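Local coordinates for protein putative endo-1,4-beta-xylanase (Bacteroides thetaiotaomicron VPI-5482, PDB 5MSX) that is a calcium-binding family 43 glycoside hydrolase that probably cleaves arabinofuranosyl linkages in the plant pectin rhamnogalacturonan II, at residues L214-Y225 against F256-F264; R286-K294 against V304-G312. One frame throughout, in Å; residues are numbered along the deposited sequence.

In the fold
Contact 1 joins the hairpin of strands 210-217 and 224-230 to the chain entering the next blade of the GH43 beta-propeller; contact 2 lays the loop after that blade over its last strand, 287-293. Their centres are 13 Å apart, and they meet where Pro258 CG packs 3.7 Å from Leu306 CD1. Contact 1 borders the predicted active site: by nearest side-chain atoms, Tyr223 is about 3 Å from Glu200, the predicted proton donor, and His260 about 3 Å from Asp154, predicted to tune the pKa of the catalytic Glu. Contact 2 lies toward the second calcium, about 11 Å from the Tyr289 side chain.

Contact 1: residues L214-Y225 against F256-F264; sequences LYTIGGDEKYQY and FGPGHGCVF. With CA (calcium ion), chain S.
Glu221 and Gly257 bring their CA atoms within 3.9 Å of each other, and from there the two backbones spread until Leu214 and Cys262 lie 9.2 Å apart between CA atoms. This is the seam between two blades of the GH43 five-bladed beta-propeller: the hairpin of strands 210-217 and 224-230 on one side, the run into strand 261-264 on the other. Close passage depends on glycines. Gly257 sits at positive phi, and a CB there would run into Asp220 O; its CA instead makes a CA-H...O contact with that oxygen, while a water donates to both Asp220 O and Gly257 O. Gly259 slides over the Tyr223 ring, its CA 3.8 Å from the ring centroid and 17° off the normal, a CH-pi contact that a CB would turn into a clash with Tyr223 CD2. Gly219 CA covers the opposite face, so the ring is sandwiched between backbone carbons. Tyr225 approaches more edgewise. Gly259 O lies in the plane of its ring, 3.4 Å from CE2, while Thr216 CG2 packs over one face. Tyr225 OH accepts a bond from Gly261 N (3.1 Å, 155° at the hydrogen) and also bonds Gly201 O, fixing the tip of the ring between two backbones. Toward the wider end of the seam the Leu214 and Val263 side chains cross at about a right angle, CD2 of the first against CG2 of the second, with Ile203 touching both. His260, where the chain turns a corner, sends CG anti to its backbone N (chi1 -171°), which carries the imidazole past the Tyr223 hydroxyl to a calcium ion lying in the plane of the ring. NE2 binds the metal at 2.7 Å, and two of the metal's five waters donate to Gly261 O.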
# COMPACT_ATOMS: atom_id res chain seq x y z
N LEU C 214 3.67 3.76 -26.71
CA LEU C 214 4.68 4.33 -27.60
C LEU C 214 5.99 3.64 -27.31
O LEU C 214 6.33 3.44 -26.13
CB LEU C 214 4.87 5.85 -27.31
CG LEU C 214 3.79 6.85 -27.75
CD1 LEU C 214 2.42 6.54 -27.18
CD2 LEU C 214 4.22 8.25 -27.33
N TYR C 215 6.73 3.32 -28.36
CA TYR C 215 7.96 2.55 -28.25
C TYR C 215 9.00 3.08 -29.26
O TYR C 215 8.64 3.53 -30.35
CB TYR C 215 7.63 1.06 -28.47
CG TYR C 215 7.07 0.72 -29.84
CD1 TYR C 215 5.72 0.90 -30.13
CD2 TYR C 215 7.89 0.23 -30.85
CE1 TYR C 215 5.22 0.62 -31.39
CE2 TYR C 215 7.39 -0.07 -32.12
CZ TYR C 215 6.06 0.13 -32.38
OH TYR C 215 5.59 -0.15 -33.64
N THR C 216 10.27 3.08 -28.88
CA THR C 216 11.32 3.51 -29.82
C THR C 216 11.69 2.44 -30.80
O THR C 216 11.49 1.24 -30.54
CB THR C 216 12.64 3.98 -29.14
OG1 THR C 216 13.39 2.86 -28.59
CG2 THR C 216 12.36 5.02 -28.10
N ILE C 217 12.14 2.91 -31.96
CA ILE C 217 12.75 2.13 -33.02
C ILE C 217 14.08 2.84 -33.41
O ILE C 217 14.15 4.07 -33.36
CB ILE C 217 11.76 2.08 -34.20
CG1 ILE C 217 10.59 1.13 -33.87
CG2 ILE C 217 12.41 1.68 -35.50
CD1 ILE C 217 11.01 -0.19 -33.26
N GLY C 218 15.11 2.07 -33.81
CA GLY C 218 16.40 2.64 -34.20
C GLY C 218 17.20 3.12 -33.01
O GLY C 218 16.93 2.78 -31.86
N GLY C 219 18.20 3.93 -33.31
CA GLY C 219 19.10 4.51 -32.32
C GLY C 219 19.91 5.62 -33.00
O GLY C 219 19.89 5.73 -34.23
N ASP C 220 20.59 6.44 -32.21
CA ASP C 220 21.41 7.57 -32.72
C ASP C 220 20.52 8.46 -33.58
O ASP C 220 19.37 8.70 -33.18
CB ASP C 220 22.68 7.05 -33.45
CG ASP C 220 23.51 6.11 -32.58
OD1 ASP C 220 23.80 6.47 -31.42
OD2 ASP C 220 23.82 4.99 -33.02
N GLU C 221 20.99 8.90 -34.75
CA GLU C 221 20.20 9.78 -35.62
C GLU C 221 18.98 9.07 -36.14
O GLU C 221 18.03 9.76 -36.51
CB GLU C 221 20.99 10.29 -36.85
CG GLU C 221 22.28 11.01 -36.55
CD GLU C 221 23.50 10.11 -36.65
OE1 GLU C 221 23.47 8.97 -36.08
OE2 GLU C 221 24.52 10.53 -37.27
N LYS C 222 18.98 7.73 -36.19
CA LYS C 222 17.78 7.00 -36.68
C LYS C 222 16.70 6.72 -35.63
O LYS C 222 15.72 6.09 -35.94
CB LYS C 222 18.17 5.69 -37.38
CG LYS C 222 19.13 5.85 -38.55
CD LYS C 222 18.47 6.48 -39.77
CE LYS C 222 19.52 6.90 -40.80
NZ LYS C 222 18.89 7.39 -42.07
N TYR C 223 16.86 7.20 -34.40
CA TYR C 223 15.83 7.07 -33.35
C TYR C 223 14.48 7.60 -33.86
O TYR C 223 14.43 8.68 -34.48
CB TYR C 223 16.24 7.87 -32.13
CG TYR C 223 16.51 7.15 -30.84
CD1 TYR C 223 15.73 6.05 -30.44
CD2 TYR C 223 17.46 7.63 -29.94
CE1 TYR C 223 15.93 5.43 -29.21
CE2 TYR C 223 17.65 7.03 -28.69
CZ TYR C 223 16.87 5.93 -28.34
OH TYR C 223 17.01 5.31 -27.13
N GLN C 224 13.43 6.81 -33.68
CA GLN C 224 12.05 7.21 -33.93
C GLN C 224 11.15 6.67 -32.80
O GLN C 224 11.50 5.68 -32.11
CB GLN C 224 11.54 6.65 -35.24
CG GLN C 224 12.36 7.02 -36.46
CD GLN C 224 11.89 6.29 -37.72
OE1 GLN C 224 11.93 5.09 -37.78
NE2 GLN C 224 11.42 7.02 -38.69
N TYR C 225 10.03 7.34 -32.60
CA TYR C 225 8.94 6.77 -31.79
C TYR C 225 7.83 6.34 -32.73
O TYR C 225 7.43 7.08 -33.66
CB TYR C 225 8.42 7.74 -30.73
CG TYR C 225 9.00 7.59 -29.34
CD1 TYR C 225 8.60 6.56 -28.51
CD2 TYR C 225 9.96 8.49 -28.85
CE1 TYR C 225 9.12 6.41 -27.23
CE2 TYR C 225 10.49 8.35 -27.57
CZ TYR C 225 10.05 7.30 -26.75
OH TYR C 225 10.55 7.12 -25.47
N PHE C 256 17.64 15.68 -35.23
CA PHE C 256 18.06 14.31 -35.53
C PHE C 256 17.79 13.35 -34.36
O PHE C 256 18.17 13.62 -33.21
CB PHE C 256 19.57 14.30 -35.84
CG PHE C 256 19.92 15.02 -37.11
CD1 PHE C 256 20.20 16.39 -37.09
CD2 PHE C 256 19.97 14.35 -38.32
CE1 PHE C 256 20.53 17.06 -38.26
CE2 PHE C 256 20.28 15.02 -39.50
CZ PHE C 256 20.58 16.38 -39.47
N GLY C 257 17.14 12.23 -34.67
CA GLY C 257 17.03 11.11 -33.74
C GLY C 257 16.24 11.48 -32.50
O GLY C 257 16.78 11.43 -31.40
N PRO C 258 14.96 11.90 -32.68
CA PRO C 258 14.07 12.23 -31.56
C PRO C 258 13.59 11.01 -30.80
O PRO C 258 12.49 10.48 -31.05
CB PRO C 258 12.91 12.97 -32.24
CG PRO C 258 12.85 12.38 -33.57
CD PRO C 258 14.30 12.16 -33.97
N GLY C 259 14.41 10.59 -29.84
CA GLY C 259 14.16 9.37 -29.08
C GLY C 259 13.77 9.50 -27.62
O GLY C 259 13.16 10.46 -27.20
N HIS C 260 14.18 8.49 -26.87
CA HIS C 260 13.69 8.20 -25.54
C HIS C 260 13.40 9.47 -24.73
O HIS C 260 14.32 10.25 -24.40
CB HIS C 260 14.72 7.32 -24.85
CG HIS C 260 14.27 6.75 -23.54
ND1 HIS C 260 14.95 5.72 -22.94
CD2 HIS C 260 13.26 7.09 -22.70
CE1 HIS C 260 14.38 5.44 -21.78
NE2 HIS C 260 13.34 6.24 -21.62
N GLY C 261 12.09 9.66 -24.47
CA GLY C 261 11.61 10.71 -23.59
C GLY C 261 10.35 10.31 -22.86
O GLY C 261 10.27 9.21 -22.32
N CYS C 262 9.36 11.21 -22.82
CA CYS C 262 8.12 10.91 -22.11
C CYS C 262 6.98 11.71 -22.71
O CYS C 262 7.21 12.57 -23.59
CB CYS C 262 8.23 11.23 -20.62
SG CYS C 262 8.45 13.00 -20.32
N VAL C 263 5.78 11.41 -22.23
CA VAL C 263 4.57 12.20 -22.43
C VAL C 263 4.04 12.66 -21.07
O VAL C 263 4.06 11.92 -20.09
CB VAL C 263 3.47 11.44 -23.24
CG1 VAL C 263 2.13 12.18 -23.25
CG2 VAL C 263 3.96 11.23 -24.67
N PHE C 264 3.58 13.90 -21.02
CA PHE C 264 2.96 14.44 -19.83
C PHE C 264 1.90 15.50 -20.17
O PHE C 264 1.89 16.06 -21.25
CB PHE C 264 4.03 15.00 -18.86
CG PHE C 264 4.62 16.29 -19.31
CD1 PHE C 264 5.68 16.31 -20.19
CD2 PHE C 264 4.09 17.51 -18.88
CE1 PHE C 264 6.22 17.52 -20.64
CE2 PHE C 264 4.60 18.73 -19.32
CZ PHE C 264 5.67 18.73 -20.20
CA CA S . 11.50 6.17 -19.65
O HOH W 1 19.42 10.61 -31.25
O HOH W 2 10.95 8.43 -19.49
O HOH W 3 10.01 6.59 -21.42
O HOH W 4 9.79 5.75 -17.98
O HOH W 5 12.61 4.54 -18.02
O HOH W 6 13.38 7.26 -18.45

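Contact 2: residues R286-K294 against V304-G312; sequences RQTYVNQLK and VELTMDGVG. With EDO (1,2-ethanediol), chain B; EDO (1,2-ethanediol), chain U.
Two torsions set up the exchange between Asn291 and Thr307: Asn291 CG stands anti to its own carbonyl carbon (chi1 -75°), swinging the amide toward the 304-312 loop, and Thr307 OG1 lies between its backbone N and carbonyl carbon (chi1 78°), facing that amide. The hydroxyl donates to Asn291 OD1 at 3.1 Å, in the carbonyl plane and on a lone pair, with a C=O...donor angle of 137°. The other half of the amide reaches back, ND2 giving a weak bond to Thr307 O. One residue thus meets one side chain and one carbonyl, and both amide ends are used. Thr307 OG1 in turn accepts from Asp309 N (3.0 Å), an ST turn that orients the hydroxyl for its donation. With an alanine here instead of Asn291, the Thr307 hydroxyl would probably lose its acceptor and this part of the loop would be freer to shift on the strand. Strand 287-293 is the last of a blade of the GH43 beta-propeller, hydrogen-bonded on one side to strand 272-278, and the irregular 304-312 chain, in the loop between strands 287-293 and 325-330, is laid against it. A water extends the join, donating to Val290 O and Thr307 O and accepting from Gly310 N; beside it Val311 CG2 sits 4.0 Å from Val290 CG1. Apolar groups also flank this polar patch. Met308 crosses Tyr289 with CG 3.7 Å from CE2 and its SD 4.8 Å from the ring centroid, an oblique Met-aromatic contact, while the phenol is anchored by a bond to Phe25 O. At the far end Val304 CG2 meets Leu293 CD1 at 3.8 Å. Beside Val304 an ethanediol, probably from the crystallisation liquor, bridges Gln292 O and Glu305 N through its O2.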
# COMPACT_ATOMS: atom_id res chain seq x y z
N ARG C 286 23.69 14.37 -25.32
CA ARG C 286 22.36 14.66 -25.82
C ARG C 286 21.74 15.75 -24.97
O ARG C 286 22.12 15.95 -23.82
CB ARG C 286 21.51 13.38 -25.79
CG ARG C 286 22.11 12.26 -26.62
CD ARG C 286 21.60 10.88 -26.23
NE ARG C 286 22.00 10.47 -24.88
CZ ARG C 286 21.69 9.28 -24.36
NH1 ARG C 286 21.00 8.40 -25.07
NH2 ARG C 286 22.07 8.96 -23.14
N GLN C 287 20.78 16.46 -25.54
CA GLN C 287 19.90 17.34 -24.76
C GLN C 287 18.47 16.96 -25.03
O GLN C 287 18.20 16.15 -25.93
CB GLN C 287 20.19 18.80 -25.09
CG GLN C 287 21.50 19.28 -24.51
CD GLN C 287 21.66 20.78 -24.62
OE1 GLN C 287 21.86 21.30 -25.71
NE2 GLN C 287 21.55 21.49 -23.50
N THR C 288 17.56 17.53 -24.22
CA THR C 288 16.13 17.18 -24.21
C THR C 288 15.33 18.40 -24.62
O THR C 288 15.66 19.53 -24.22
CB THR C 288 15.66 16.58 -22.87
OG1 THR C 288 16.23 15.28 -22.71
CG2 THR C 288 14.10 16.42 -22.80
N TYR C 289 14.33 18.16 -25.47
CA TYR C 289 13.45 19.20 -26.01
C TYR C 289 12.00 18.81 -25.77
O TYR C 289 11.70 17.62 -25.62
CB TYR C 289 13.69 19.35 -27.53
CG TYR C 289 15.13 19.75 -27.82
CD1 TYR C 289 16.13 18.80 -27.86
CD2 TYR C 289 15.49 21.08 -27.94
CE1 TYR C 289 17.44 19.15 -28.08
CE2 TYR C 289 16.81 21.45 -28.19
CZ TYR C 289 17.79 20.47 -28.25
OH TYR C 289 19.13 20.78 -28.49
N VAL C 290 11.11 19.80 -25.80
CA VAL C 290 9.66 19.59 -25.56
C VAL C 290 8.86 20.27 -26.68
O VAL C 290 9.16 21.41 -27.09
CB VAL C 290 9.23 20.12 -24.15
CG1 VAL C 290 7.73 19.91 -23.90
CG2 VAL C 290 10.00 19.40 -23.05
N ASN C 291 7.85 19.55 -27.18
CA ASN C 291 6.85 20.12 -28.11
C ASN C 291 5.49 19.63 -27.72
O ASN C 291 5.34 18.63 -27.00
CB ASN C 291 7.11 19.69 -29.55
CG ASN C 291 8.26 20.40 -30.16
OD1 ASN C 291 8.23 21.64 -30.34
ND2 ASN C 291 9.30 19.66 -30.46
N GLN C 292 4.48 20.30 -28.26
CA GLN C 292 3.08 19.86 -28.09
C GLN C 292 2.78 18.51 -28.75
O GLN C 292 3.35 18.19 -29.79
CB GLN C 292 2.11 20.88 -28.70
CG GLN C 292 2.13 22.23 -28.00
CD GLN C 292 1.29 23.26 -28.76
OE1 GLN C 292 1.48 23.49 -29.95
NE2 GLN C 292 0.37 23.86 -28.07
N LEU C 293 1.89 17.76 -28.12
CA LEU C 293 1.39 16.51 -28.63
C LEU C 293 -0.14 16.68 -28.79
O LEU C 293 -0.84 17.06 -27.84
CB LEU C 293 1.72 15.35 -27.69
CG LEU C 293 1.23 13.98 -28.23
CD1 LEU C 293 2.39 13.25 -28.85
CD2 LEU C 293 0.64 13.14 -27.15
N LYS C 294 -0.62 16.40 -30.00
CA LYS C 294 -2.03 16.59 -30.35
C LYS C 294 -2.61 15.30 -30.89
O LYS C 294 -1.90 14.40 -31.37
CB LYS C 294 -2.19 17.71 -31.39
CG LYS C 294 -1.78 19.08 -30.85
CD LYS C 294 -2.11 20.18 -31.84
CE LYS C 294 -1.57 21.51 -31.35
NZ LYS C 294 -2.31 22.64 -31.99
N VAL C 304 4.40 14.41 -34.32
CA VAL C 304 4.81 15.61 -33.59
C VAL C 304 5.58 16.56 -34.50
O VAL C 304 6.45 16.14 -35.21
CB VAL C 304 5.68 15.27 -32.37
CG1 VAL C 304 6.14 16.55 -31.66
CG2 VAL C 304 4.89 14.39 -31.41
N GLU C 305 5.25 17.85 -34.44
CA GLU C 305 5.95 18.88 -35.19
C GLU C 305 7.14 19.30 -34.32
O GLU C 305 6.96 19.99 -33.32
CB GLU C 305 5.02 20.07 -35.48
CG GLU C 305 3.98 19.80 -36.57
CD GLU C 305 4.60 19.77 -37.97
OE1 GLU C 305 5.71 20.32 -38.17
OE2 GLU C 305 3.98 19.21 -38.90
N LEU C 306 8.34 18.85 -34.67
CA LEU C 306 9.49 19.05 -33.82
C LEU C 306 10.13 20.43 -34.07
O LEU C 306 10.30 20.84 -35.21
CB LEU C 306 10.53 17.94 -34.03
CG LEU C 306 10.00 16.52 -33.86
CD1 LEU C 306 11.01 15.52 -34.44
CD2 LEU C 306 9.69 16.19 -32.41
N THR C 307 10.47 21.12 -33.00
CA THR C 307 11.27 22.33 -33.03
C THR C 307 12.24 22.24 -31.87
O THR C 307 12.02 21.49 -30.90
CB THR C 307 10.43 23.62 -32.87
OG1 THR C 307 10.09 23.80 -31.48
CG2 THR C 307 9.11 23.59 -33.72
N MET C 308 13.28 23.06 -31.93
CA MET C 308 14.09 23.33 -30.76
C MET C 308 13.74 24.66 -30.07
O MET C 308 14.60 25.24 -29.40
CB MET C 308 15.56 23.29 -31.14
CG MET C 308 16.00 21.95 -31.72
SD MET C 308 17.73 22.11 -32.16
CE MET C 308 18.32 20.43 -32.20
N ASP C 309 12.49 25.12 -30.20
CA ASP C 309 12.07 26.41 -29.62
C ASP C 309 11.47 26.27 -28.23
O ASP C 309 11.48 27.22 -27.50
CB ASP C 309 11.06 27.11 -30.52
CG ASP C 309 11.61 27.37 -31.90
OD1 ASP C 309 12.80 27.74 -32.00
OD2 ASP C 309 10.88 27.22 -32.90
N GLY C 310 10.98 25.07 -27.87
CA GLY C 310 10.34 24.87 -26.59
C GLY C 310 8.88 25.33 -26.60
O GLY C 310 8.32 25.71 -27.61
N VAL C 311 8.26 25.25 -25.45
CA VAL C 311 6.82 25.53 -25.32
C VAL C 311 6.56 26.68 -24.34
O VAL C 311 5.42 26.92 -24.00
CB VAL C 311 6.07 24.26 -24.85
CG1 VAL C 311 6.06 23.21 -25.95
CG2 VAL C 311 6.65 23.70 -23.55
N GLY C 312 7.61 27.37 -23.91
CA GLY C 312 7.46 28.53 -23.00
C GLY C 312 6.97 28.10 -21.63
O GLY C 312 7.16 26.93 -21.22
C1 EDO B . 1.02 17.30 -32.75
O1 EDO B . 1.52 16.04 -32.25
C2 EDO B . 2.01 18.30 -33.33
O2 EDO B . 3.06 18.65 -32.38
C1 EDO U . 21.42 4.45 -22.70
O1 EDO U . 20.27 4.35 -23.56
C2 EDO U . 21.25 5.58 -21.72
O2 EDO U . 20.52 6.63 -22.34
O HOH W 7 11.32 22.30 -28.37